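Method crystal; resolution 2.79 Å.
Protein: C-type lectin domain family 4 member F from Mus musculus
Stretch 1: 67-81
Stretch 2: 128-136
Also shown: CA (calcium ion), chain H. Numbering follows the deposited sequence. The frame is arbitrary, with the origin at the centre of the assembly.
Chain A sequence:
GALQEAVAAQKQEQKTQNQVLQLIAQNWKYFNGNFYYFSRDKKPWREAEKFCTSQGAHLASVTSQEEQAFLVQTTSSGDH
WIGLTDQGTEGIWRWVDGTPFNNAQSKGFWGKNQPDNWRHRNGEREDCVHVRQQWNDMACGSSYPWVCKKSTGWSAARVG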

# COMPACT_ATOMS: atom_id res chain seq x y z
N GLU A 67 8.65 13.90 -14.83
CA GLU A 67 8.48 13.97 -13.38
C GLU A 67 7.54 15.10 -13.00
O GLU A 67 6.64 14.92 -12.17
CB GLU A 67 9.83 14.14 -12.70
CG GLU A 67 9.74 14.32 -11.20
CD GLU A 67 11.08 14.19 -10.51
OE1 GLU A 67 12.11 14.25 -11.21
OE2 GLU A 67 11.10 14.02 -9.27
N GLN A 68 7.74 16.29 -13.58
CA GLN A 68 6.88 17.42 -13.27
C GLN A 68 5.42 17.11 -13.60
O GLN A 68 4.51 17.52 -12.88
CB GLN A 68 7.33 18.68 -14.03
CG GLN A 68 6.40 19.86 -13.83
CD GLN A 68 7.12 21.20 -13.70
OE1 GLN A 68 8.35 21.26 -13.73
NE2 GLN A 68 6.36 22.27 -13.56
N ALA A 69 5.19 16.38 -14.70
CA ALA A 69 3.82 16.00 -15.04
C ALA A 69 3.19 15.22 -13.90
O ALA A 69 2.07 15.53 -13.47
CB ALA A 69 3.81 15.17 -16.33
N PHE A 70 3.91 14.23 -13.36
CA PHE A 70 3.40 13.46 -12.23
C PHE A 70 2.93 14.39 -11.12
O PHE A 70 1.81 14.26 -10.61
CB PHE A 70 4.48 12.52 -11.72
CG PHE A 70 4.13 11.86 -10.42
CD1 PHE A 70 3.14 10.90 -10.36
CD2 PHE A 70 4.79 12.22 -9.26
CE1 PHE A 70 2.81 10.30 -9.17
CE2 PHE A 70 4.46 11.62 -8.05
CZ PHE A 70 3.48 10.66 -8.01
N LEU A 71 3.77 15.35 -10.74
CA LEU A 71 3.38 16.34 -9.74
C LEU A 71 2.11 17.07 -10.19
O LEU A 71 1.11 17.09 -9.47
CB LEU A 71 4.51 17.33 -9.50
CG LEU A 71 5.70 16.91 -8.64
CD1 LEU A 71 5.27 16.58 -7.22
CD2 LEU A 71 6.45 15.74 -9.27
N VAL A 72 2.16 17.68 -11.37
CA VAL A 72 1.08 18.56 -11.82
C VAL A 72 -0.27 17.86 -11.72
O VAL A 72 -1.24 18.41 -11.19
CB VAL A 72 1.35 19.07 -13.24
CG1 VAL A 72 0.11 19.73 -13.82
CG2 VAL A 72 2.52 20.05 -13.24
N GLN A 73 -0.37 16.63 -12.24
CA GLN A 73 -1.66 15.96 -12.24
C GLN A 73 -2.07 15.50 -10.84
O GLN A 73 -3.27 15.28 -10.60
CB GLN A 73 -1.68 14.75 -13.17
CG GLN A 73 -0.46 14.55 -14.04
CD GLN A 73 -0.72 13.59 -15.18
OE1 GLN A 73 -0.28 12.44 -15.16
NE2 GLN A 73 -1.43 14.06 -16.20
N THR A 74 -1.12 15.35 -9.93
CA THR A 74 -1.44 15.12 -8.52
C THR A 74 -1.67 16.42 -7.77
O THR A 74 -2.35 16.42 -6.74
CB THR A 74 -0.33 14.32 -7.83
OG1 THR A 74 -0.01 13.16 -8.61
CG2 THR A 74 -0.77 13.89 -6.44
N THR A 75 -1.11 17.53 -8.27
CA THR A 75 -1.30 18.84 -7.67
C THR A 75 -2.07 19.80 -8.56
O THR A 75 -2.15 21.00 -8.25
CB THR A 75 0.06 19.46 -7.33
OG1 THR A 75 -0.12 20.70 -6.63
CG2 THR A 75 0.86 19.73 -8.60
N SER A 76 -2.64 19.32 -9.66
CA SER A 76 -3.50 20.16 -10.49
C SER A 76 -4.59 20.77 -9.62
O SER A 76 -5.21 20.08 -8.80
CB SER A 76 -4.12 19.35 -11.63
OG SER A 76 -4.67 20.21 -12.61
N SER A 77 -4.82 22.07 -9.78
CA SER A 77 -5.72 22.83 -8.92
C SER A 77 -5.19 22.90 -7.49
O SER A 77 -5.93 22.76 -6.52
CB SER A 77 -7.13 22.22 -8.93
OG SER A 77 -7.70 22.26 -10.23
N GLY A 78 -3.88 23.11 -7.36
CA GLY A 78 -3.25 23.21 -6.06
C GLY A 78 -1.83 23.71 -6.11
O GLY A 78 -1.03 23.23 -6.91
N ASP A 79 -1.50 24.68 -5.26
CA ASP A 79 -0.15 25.22 -5.16
C ASP A 79 0.61 24.47 -4.07
O ASP A 79 0.20 24.48 -2.90
CB ASP A 79 -0.18 26.72 -4.87
CG ASP A 79 -1.12 27.47 -5.80
OD1 ASP A 79 -2.02 26.83 -6.38
OD2 ASP A 79 -0.95 28.70 -5.94
N HIS A 80 1.71 23.82 -4.45
CA HIS A 80 2.49 22.99 -3.54
C HIS A 80 3.93 23.48 -3.51
O HIS A 80 4.57 23.60 -4.56
CB HIS A 80 2.49 21.52 -3.98
CG HIS A 80 1.33 20.71 -3.49
ND1 HIS A 80 0.85 20.80 -2.20
CD2 HIS A 80 0.59 19.75 -4.10
CE1 HIS A 80 -0.16 19.96 -2.05
NE2 HIS A 80 -0.34 19.31 -3.19
N TRP A 81 4.45 23.71 -2.31
CA TRP A 81 5.86 24.05 -2.17
C TRP A 81 6.75 23.01 -2.84
O TRP A 81 6.33 21.85 -3.00
CB TRP A 81 6.26 24.14 -0.70
CG TRP A 81 5.89 25.38 0.01
CD1 TRP A 81 5.25 25.48 1.21
CD2 TRP A 81 6.14 26.72 -0.43
NE1 TRP A 81 5.09 26.80 1.55
CE2 TRP A 81 5.63 27.58 0.56
CE3 TRP A 81 6.76 27.28 -1.55
CZ2 TRP A 81 5.70 28.97 0.45
CZ3 TRP A 81 6.83 28.65 -1.66
CH2 TRP A 81 6.31 29.48 -0.66
N CYS A 128 11.11 31.34 -2.46
CA CYS A 128 10.66 29.96 -2.37
C CYS A 128 9.68 29.69 -3.50
O CYS A 128 8.97 30.60 -3.94
CB CYS A 128 10.01 29.66 -1.01
SG CYS A 128 11.20 29.65 0.38
N VAL A 129 9.68 28.45 -3.98
CA VAL A 129 8.94 28.08 -5.18
C VAL A 129 7.85 27.08 -4.83
O VAL A 129 8.10 26.12 -4.09
CB VAL A 129 9.89 27.49 -6.25
CG1 VAL A 129 9.10 27.09 -7.49
CG2 VAL A 129 10.99 28.48 -6.59
N HIS A 130 6.66 27.30 -5.37
CA HIS A 130 5.58 26.32 -5.32
C HIS A 130 5.09 26.05 -6.74
O HIS A 130 5.53 26.70 -7.70
CB HIS A 130 4.43 26.80 -4.41
CG HIS A 130 3.82 28.10 -4.83
ND1 HIS A 130 3.14 28.91 -3.94
CD2 HIS A 130 3.76 28.72 -6.03
CE1 HIS A 130 2.71 29.99 -4.58
NE2 HIS A 130 3.07 29.90 -5.84
N VAL A 131 4.17 25.10 -6.88
CA VAL A 131 3.70 24.67 -8.20
C VAL A 131 2.18 24.54 -8.18
O VAL A 131 1.63 23.87 -7.30
CB VAL A 131 4.34 23.33 -8.61
CG1 VAL A 131 3.96 22.97 -10.04
CG2 VAL A 131 5.85 23.37 -8.44
N ARG A 132 1.52 25.15 -9.16
CA ARG A 132 0.13 24.87 -9.48
C ARG A 132 -0.01 24.21 -10.84
O ARG A 132 -0.57 23.12 -10.96
CB ARG A 132 -0.69 26.17 -9.42
N GLN A 133 0.50 24.87 -11.89
CA GLN A 133 0.77 24.23 -13.17
C GLN A 133 2.13 24.59 -13.73
O GLN A 133 2.61 23.92 -14.65
CB GLN A 133 -0.30 24.60 -14.22
CG GLN A 133 -1.50 23.68 -14.22
CD GLN A 133 -2.20 23.67 -15.57
OE1 GLN A 133 -1.80 24.38 -16.50
NE2 GLN A 133 -3.20 22.80 -15.70
N GLN A 134 2.78 25.63 -13.20
CA GLN A 134 4.15 25.98 -13.54
C GLN A 134 4.70 26.70 -12.32
O GLN A 134 3.95 27.24 -11.50
CB GLN A 134 4.20 26.84 -14.81
CG GLN A 134 3.76 26.09 -16.08
CD GLN A 134 4.30 26.73 -17.35
OE1 GLN A 134 4.41 27.95 -17.44
NE2 GLN A 134 4.54 25.91 -18.37
N TRP A 135 6.02 26.71 -12.20
CA TRP A 135 6.64 27.22 -10.98
C TRP A 135 6.31 28.70 -10.78
O TRP A 135 6.02 29.44 -11.72
CB TRP A 135 8.15 27.05 -11.03
CG TRP A 135 8.58 25.64 -11.16
CD1 TRP A 135 7.79 24.53 -11.11
CD2 TRP A 135 9.92 25.18 -11.38
NE1 TRP A 135 8.55 23.40 -11.28
CE2 TRP A 135 9.86 23.77 -11.45
CE3 TRP A 135 11.15 25.81 -11.52
CZ2 TRP A 135 11.00 22.99 -11.65
CZ3 TRP A 135 12.28 25.04 -11.73
CH2 TRP A 135 12.19 23.64 -11.79
N ASN A 136 6.37 29.13 -9.52
CA ASN A 136 6.28 30.54 -9.18
C ASN A 136 7.05 30.76 -7.89
O ASN A 136 6.81 30.06 -6.90
CB ASN A 136 4.83 31.00 -9.01
CG ASN A 136 4.73 32.39 -8.41
OD1 ASN A 136 5.50 33.29 -8.74
ND2 ASN A 136 3.77 32.58 -7.50
CA CA H . 5.99 35.48 -7.78
O HOH W 1 3.95 36.36 -8.31

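A helix through Thr75, a type II turn from Thr75 to Gly78 and the start of a strand at His80 and Trp81 bring the first stretch alongside the strand Cys128 to Val131. The pairing is antiparallel, and His80 and Val131 carry both hydrogen bonds between the two stretches: His80 N to Val131 O at 2.9 Å and Val131 N to His80 O at 2.8 Å. Before this pair the register is less tidy. Gly78 O and Val131 O, both acceptors, lie 2.8 Å apart without bonding, while Arg132 CA directs its hydrogen almost straight at Gly78 O, 3.3 Å away.

Side chains follow the alternation of the strands. Trp81 and His130 share one face, their rings oblique, with planes at 32°. The Trp81 ring reaches on along the partner strand: CZ3 lies 3.4 Å from Cys128 CB, and Val129 O meets the ring edge, 3.1 Å from CE3. Asp79 CB sits over a face of the His130 ring, 4.2 Å from its centroid. Within the second stretch, Asn136 ND2 donates to His130 NE2 at 3.2 Å while Asn136 OD1 binds calcium at 2.5 Å, so one amide links ring and metal.

The helix adds a looser flank: Val72 CG2 packs 4.1 Å from Gln133 O, and Gln68 OE1 approaches Trp135 NE1 to 3.3 Å.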